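Local coordinates for protein pectate lyase II (Xanthomonas campestris pv. campestris, PDB 2QY1) that probably cleaves pectate as a secreted lyase of polysaccharide lyase family 1, taking part in the breakdown of plant cell-wall polysaccharide, at residues L179-R193 / R207-Y219. The protein carries 2 engineered substitutions. Residues are numbered along the deposited sequence; the frame is centred on the assembly and turned at random.
Engineered in segment 207-219: Phe213 (natural residue Arg).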
loop_
_atom_site.group_PDB
_atom_site.type_symbol
_atom_site.label_atom_id
_atom_site.label_comp_id
_atom_site.label_asym_id
_atom_site.label_seq_id
_atom_site.Cartn_x
_atom_site.Cartn_y
_atom_site.Cartn_z
ATOM N N LEU A 179 1.220 5.062 2.905
ATOM C CA LEU A 179 0.762 6.428 3.109
ATOM C C LEU A 179 -0.544 6.649 2.363
ATOM O O LEU A 179 -0.724 6.160 1.248
ATOM C CB LEU A 179 1.822 7.430 2.633
ATOM C CG LEU A 179 1.611 8.927 2.889
ATOM C CD1 LEU A 179 1.584 9.244 4.379
ATOM C CD2 LEU A 179 2.705 9.727 2.201
ATOM N N ASN A 180 -1.457 7.384 2.989
ATOM C CA ASN A 180 -2.711 7.759 2.351
ATOM C C ASN A 180 -3.042 9.203 2.725
ATOM O O ASN A 180 -3.714 9.452 3.721
ATOM C CB ASN A 180 -3.833 6.791 2.760
ATOM C CG ASN A 180 -4.983 6.769 1.769
ATOM O OD1 ASN A 180 -5.423 7.811 1.277
ATOM N ND2 ASN A 180 -5.483 5.570 1.472
ATOM N N GLY A 181 -2.548 10.144 1.922
ATOM C CA GLY A 181 -2.600 11.569 2.253
ATOM C C GLY A 181 -1.239 11.995 2.776
ATOM O O GLY A 181 -0.782 11.483 3.796
ATOM N N TYR A 182 -0.592 12.927 2.080
ATOM C CA TYR A 182 0.841 13.175 2.286
ATOM C C TYR A 182 1.178 14.183 3.382
ATOM O O TYR A 182 2.297 14.188 3.902
ATOM C CB TYR A 182 1.519 13.575 0.966
ATOM C CG TYR A 182 1.386 15.036 0.612
ATOM C CD1 TYR A 182 0.271 15.506 -0.081
ATOM C CD2 TYR A 182 2.378 15.952 0.965
ATOM C CE1 TYR A 182 0.137 16.849 -0.409
ATOM C CE2 TYR A 182 2.253 17.304 0.646
ATOM C CZ TYR A 182 1.129 17.743 -0.042
ATOM O OH TYR A 182 0.998 19.073 -0.368
ATOM N N SER A 183 0.215 15.044 3.708
ATOM C CA SER A 183 0.375 16.057 4.750
ATOM C C SER A 183 -0.990 16.525 5.246
ATOM O O SER A 183 -2.019 16.217 4.640
ATOM C CB SER A 183 1.183 17.256 4.237
ATOM O OG SER A 183 0.371 18.139 3.487
ATOM N N ASP A 184 -0.990 17.271 6.347
ATOM C CA ASP A 184 -2.226 17.789 6.926
ATOM C C ASP A 184 -2.889 18.862 6.054
ATOM O O ASP A 184 -4.023 19.270 6.322
ATOM C CB ASP A 184 -1.973 18.310 8.346
ATOM C CG ASP A 184 -1.609 17.198 9.325
ATOM O OD1 ASP A 184 -1.203 17.523 10.458
ATOM O OD2 ASP A 184 -1.727 16.002 8.972
ATOM N N SER A 185 -2.184 19.310 5.015
ATOM C CA SER A 185 -2.735 20.267 4.052
ATOM C C SER A 185 -3.300 19.580 2.797
ATOM O O SER A 185 -3.845 20.244 1.912
ATOM C CB SER A 185 -1.681 21.313 3.670
ATOM O OG SER A 185 -0.652 20.732 2.887
ATOM N N ASP A 186 -3.179 18.252 2.740
ATOM C CA ASP A 186 -3.664 17.457 1.604
ATOM C C ASP A 186 -5.182 17.248 1.680
ATOM O O ASP A 186 -5.667 16.117 1.760
ATOM C CB ASP A 186 -2.919 16.112 1.546
ATOM C CG ASP A 186 -3.136 15.355 0.232
ATOM O OD1 ASP A 186 -3.740 15.913 -0.710
ATOM O OD2 ASP A 186 -2.695 14.186 0.147
ATOM N N THR A 187 -5.925 18.353 1.635
ATOM C CA THR A 187 -7.384 18.338 1.800
ATOM C C THR A 187 -8.138 17.655 0.653
ATOM O O THR A 187 -9.265 17.196 0.842
ATOM C CB THR A 187 -7.948 19.760 2.005
ATOM O OG1 THR A 187 -7.583 20.583 0.892
ATOM C CG2 THR A 187 -7.407 20.372 3.291
ATOM N N LYS A 188 -7.516 17.590 -0.525
ATOM C CA LYS A 188 -8.068 16.843 -1.659
ATOM C C LYS A 188 -8.228 15.353 -1.344
ATOM O O LYS A 188 -9.007 14.653 -1.999
ATOM C CB LYS A 188 -7.194 17.002 -2.906
ATOM C CG LYS A 188 -7.415 18.294 -3.687
ATOM C CD LYS A 188 -7.216 18.069 -5.190
ATOM C CE LYS A 188 -5.813 17.570 -5.515
ATOM N NZ LYS A 188 -5.725 16.895 -6.846
ATOM N N ASN A 189 -7.492 14.877 -0.341
ATOM C CA ASN A 189 -7.545 13.472 0.057
ATOM C C ASN A 189 -8.823 13.084 0.811
ATOM O O ASN A 189 -8.981 11.933 1.222
ATOM C CB ASN A 189 -6.306 13.088 0.868
ATOM C CG ASN A 189 -5.832 11.684 0.566
ATOM O OD1 ASN A 189 -5.789 10.825 1.446
ATOM N ND2 ASN A 189 -5.487 11.438 -0.693
ATOM N N SER A 190 -9.727 14.045 0.986
ATOM C CA SER A 190 -11.051 13.772 1.541
ATOM C C SER A 190 -11.857 12.881 0.596
ATOM O O SER A 190 -12.820 12.230 1.012
ATOM C CB SER A 190 -11.805 15.077 1.814
ATOM O OG SER A 190 -12.071 15.774 0.611
ATOM N N ALA A 191 -11.446 12.862 -0.671
ATOM C CA ALA A 191 -12.084 12.051 -1.709
ATOM C C ALA A 191 -11.624 10.590 -1.697
ATOM O O ALA A 191 -12.245 9.736 -2.333
ATOM C CB ALA A 191 -11.840 12.671 -3.081
ATOM N N ALA A 192 -10.535 10.311 -0.980
ATOM C CA ALA A 192 -9.969 8.963 -0.914
ATOM C C ALA A 192 -10.967 7.931 -0.394
ATOM O O ALA A 192 -11.621 8.137 0.632
ATOM C CB ALA A 192 -8.697 8.948 -0.073
ATOM N N ARG A 193 -11.088 6.837 -1.139
ATOM C CA ARG A 193 -11.920 5.702 -0.765
ATOM C C ARG A 193 -11.079 4.461 -1.028
ATOM O O ARG A 193 -10.871 4.082 -2.181
ATOM C CB ARG A 193 -13.206 5.665 -1.603
ATOM C CG ARG A 193 -14.112 6.898 -1.483
ATOM C CD ARG A 193 -14.756 7.001 -0.108
ATOM N NE ARG A 193 -15.710 8.107 -0.026
ATOM C CZ ARG A 193 -15.397 9.350 0.336
ATOM N NH1 ARG A 193 -14.147 9.666 0.654
ATOM N NH2 ARG A 193 -16.342 10.281 0.381
ATOM N N ARG A 207 2.984 3.372 9.650
ATOM C CA ARG A 207 2.133 3.679 8.494
ATOM C C ARG A 207 1.484 2.411 7.949
ATOM O O ARG A 207 1.767 1.996 6.825
ATOM C CB ARG A 207 2.919 4.362 7.366
ATOM C CG ARG A 207 3.620 5.667 7.698
ATOM C CD ARG A 207 4.105 6.268 6.389
ATOM N NE ARG A 207 4.869 7.503 6.544
ATOM C CZ ARG A 207 5.530 8.096 5.550
ATOM N NH1 ARG A 207 5.536 7.563 4.327
ATOM N NH2 ARG A 207 6.200 9.215 5.777
ATOM N N VAL A 208 0.608 1.795 8.739
ATOM C CA VAL A 208 0.030 0.512 8.336
ATOM C C VAL A 208 -1.515 0.473 8.320
ATOM O O VAL A 208 -2.119 -0.407 8.935
ATOM C CB VAL A 208 0.600 -0.670 9.181
ATOM C CG1 VAL A 208 0.684 -1.911 8.337
ATOM C CG2 VAL A 208 1.993 -0.350 9.732
ATOM N N PRO A 209 -2.167 1.413 7.605
ATOM C CA PRO A 209 -1.655 2.566 6.870
ATOM C C PRO A 209 -1.650 3.845 7.711
ATOM O O PRO A 209 -2.277 3.896 8.770
ATOM C CB PRO A 209 -2.666 2.712 5.735
ATOM C CG PRO A 209 -3.967 2.281 6.357
ATOM C CD PRO A 209 -3.633 1.302 7.465
ATOM N N LEU A 210 -0.930 4.860 7.244
ATOM C CA LEU A 210 -1.117 6.207 7.757
ATOM C C LEU A 210 -2.209 6.823 6.894
ATOM O O LEU A 210 -2.002 7.059 5.701
ATOM C CB LEU A 210 0.180 7.026 7.663
ATOM C CG LEU A 210 0.287 8.385 8.375
ATOM C CD1 LEU A 210 1.702 8.937 8.232
ATOM C CD2 LEU A 210 -0.733 9.415 7.877
ATOM N N GLN A 211 -3.372 7.066 7.491
ATOM C CA GLN A 211 -4.502 7.626 6.759
ATOM C C GLN A 211 -4.770 9.068 7.168
ATOM O O GLN A 211 -4.984 9.359 8.346
ATOM C CB GLN A 211 -5.760 6.773 6.964
ATOM C CG GLN A 211 -6.994 7.288 6.218
ATOM C CD GLN A 211 -8.271 6.557 6.591
ATOM O OE1 GLN A 211 -8.236 5.465 7.158
ATOM N NE2 GLN A 211 -9.411 7.159 6.268
ATOM N N ARG A 212 -4.755 9.963 6.184
ATOM C CA ARG A 212 -5.188 11.344 6.373
ATOM C C ARG A 212 -6.423 11.597 5.517
ATOM O O ARG A 212 -6.384 11.398 4.297
ATOM C CB ARG A 212 -4.086 12.318 5.963
ATOM C CG ARG A 212 -2.914 12.443 6.913
ATOM C CD ARG A 212 -1.992 13.521 6.382
ATOM N NE ARG A 212 -0.857 13.836 7.246
ATOM C CZ ARG A 212 0.369 13.339 7.094
ATOM N NH1 ARG A 212 0.633 12.481 6.119
ATOM N NH2 ARG A 212 1.336 13.702 7.924
ATOM N N PHE A 213 -7.510 12.039 6.158
ATOM C CA PHE A 213 -8.791 12.333 5.486
ATOM C C PHE A 213 -9.428 11.077 4.878
ATOM O O PHE A 213 -8.890 9.972 5.000
ATOM C CB PHE A 213 -8.633 13.411 4.395
ATOM C CG PHE A 213 -7.905 14.651 4.841
ATOM C CD1 PHE A 213 -8.590 15.694 5.457
ATOM C CD2 PHE A 213 -6.535 14.788 4.617
ATOM C CE1 PHE A 213 -7.919 16.846 5.867
ATOM C CE2 PHE A 213 -5.856 15.938 5.020
ATOM C CZ PHE A 213 -6.551 16.970 5.645
ATOM N N GLY A 214 -10.579 11.260 4.234
ATOM C CA GLY A 214 -11.226 10.201 3.461
ATOM C C GLY A 214 -11.799 9.052 4.271
ATOM O O GLY A 214 -11.858 9.106 5.504
ATOM N N LEU A 215 -12.230 8.012 3.562
ATOM C CA LEU A 215 -12.784 6.818 4.187
ATOM C C LEU A 215 -11.995 5.598 3.759
ATOM O O LEU A 215 -11.569 5.496 2.605
ATOM C CB LEU A 215 -14.260 6.637 3.811
ATOM C CG LEU A 215 -15.226 7.794 4.088
ATOM C CD1 LEU A 215 -16.578 7.520 3.447
ATOM C CD2 LEU A 215 -15.377 8.054 5.583
ATOM N N SER A 216 -11.795 4.675 4.693
ATOM C CA SER A 216 -11.126 3.422 4.382
ATOM C C SER A 216 -11.839 2.232 5.009
ATOM O O SER A 216 -12.568 2.366 6.001
ATOM C CB SER A 216 -9.656 3.457 4.814
ATOM O OG SER A 216 -9.529 3.318 6.218
ATOM N N HIS A 217 -11.627 1.072 4.402
ATOM C CA HIS A 217 -12.102 -0.186 4.939
ATOM C C HIS A 217 -10.891 -1.108 5.023
ATOM O O HIS A 217 -10.321 -1.499 4.005
ATOM C CB HIS A 217 -13.196 -0.762 4.042
ATOM C CG HIS A 217 -13.848 -1.996 4.582
ATOM N ND1 HIS A 217 -14.472 -2.916 3.769
ATOM C CD2 HIS A 217 -13.975 -2.465 5.847
ATOM C CE1 HIS A 217 -14.962 -3.894 4.510
ATOM N NE2 HIS A 217 -14.670 -3.647 5.774
ATOM N N ILE A 218 -10.489 -1.414 6.252
ATOM C CA ILE A 218 -9.292 -2.203 6.525
ATOM C C ILE A 218 -9.729 -3.514 7.179
ATOM O O ILE A 218 -10.061 -3.536 8.363
ATOM C CB ILE A 218 -8.303 -1.406 7.434
ATOM C CG1 ILE A 218 -7.892 -0.092 6.753
ATOM C CG2 ILE A 218 -7.068 -2.245 7.797
ATOM C CD1 ILE A 218 -7.361 0.980 7.706
ATOM N N TYR A 219 -9.757 -4.596 6.401
ATOM C CA TYR A 219 -10.280 -5.878 6.896
ATOM C C TYR A 219 -9.449 -7.088 6.485
ATOM O O TYR A 219 -8.823 -7.081 5.431
ATOM C CB TYR A 219 -11.764 -6.063 6.515
ATOM C CG TYR A 219 -12.046 -6.493 5.084
ATOM C CD1 TYR A 219 -12.134 -7.846 4.740
ATOM C CD2 TYR A 219 -12.261 -5.549 4.082
ATOM C CE1 TYR A 219 -12.396 -8.243 3.423
ATOM C CE2 TYR A 219 -12.534 -5.933 2.770
ATOM C CZ TYR A 219 -12.600 -7.281 2.448
ATOM O OH TYR A 219 -12.867 -7.655 1.147
HETATM O O HOH W 1 1.197 15.712 10.211
#
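Arg212 reaches from strand 210-212 into the loop 181-184 and holds it by its guanidinium edge. NE forms a salt bridge with Asp184: Arg212 NE lies 2.9 Å from Asp184 OD2, on the anti side of that oxygen but tilted out of the carboxylate plane. Carboxylate and guanidinium are turned 64° apart, so they do not pair flat. Arg212 NH1 donates to Gly181 O at 2.9 Å. An extended side chain, with chi2 -176°, carries the group this far, and Ser183 CA sits over the centre of one guanidinium face. These bonds probably fix the rotation of the group. Asp184 is also bound by Ser258 and Ser259.

The tight part is the backbone pairing of 179-180 with 210-212. Asn180 N donates to Leu210 O, and Arg212 N to Asn180 O at 2.7 Å, in parallel register. Gly181 lies against strand 210-212. The engineered Phe213 packs on the type I turn 183-186 and the 3-10 segment 187-191. Thr187 CA makes a CH-pi contact over one ring face, 4.3 Å from the centroid, while Ser183 O and Asp184 O lie at the ring edge. At the Arg193-Leu215 bridge Leu215 N and Arg193 NH1 reach Ala192 O from opposite faces of its plane. Arg193, bent at chi2 (-69°), lays its guanidinium against Leu215 CD1.

The outer side is looser. A water joins Arg212 NH2 to Asp184 OD1, its bond to the aspartate weak, and a phosphate ion, probably from the crystallisation liquor, lies near Arg212. Thr187 and Ser190 are exposed.

The contact joins successive coils of the right-handed parallel beta-helix of this family. Strand 176-180 pairs with 210-212, which pairs in turn with 231-234; strand 193-202 pairs with 215-226, which pairs in turn with 238-242.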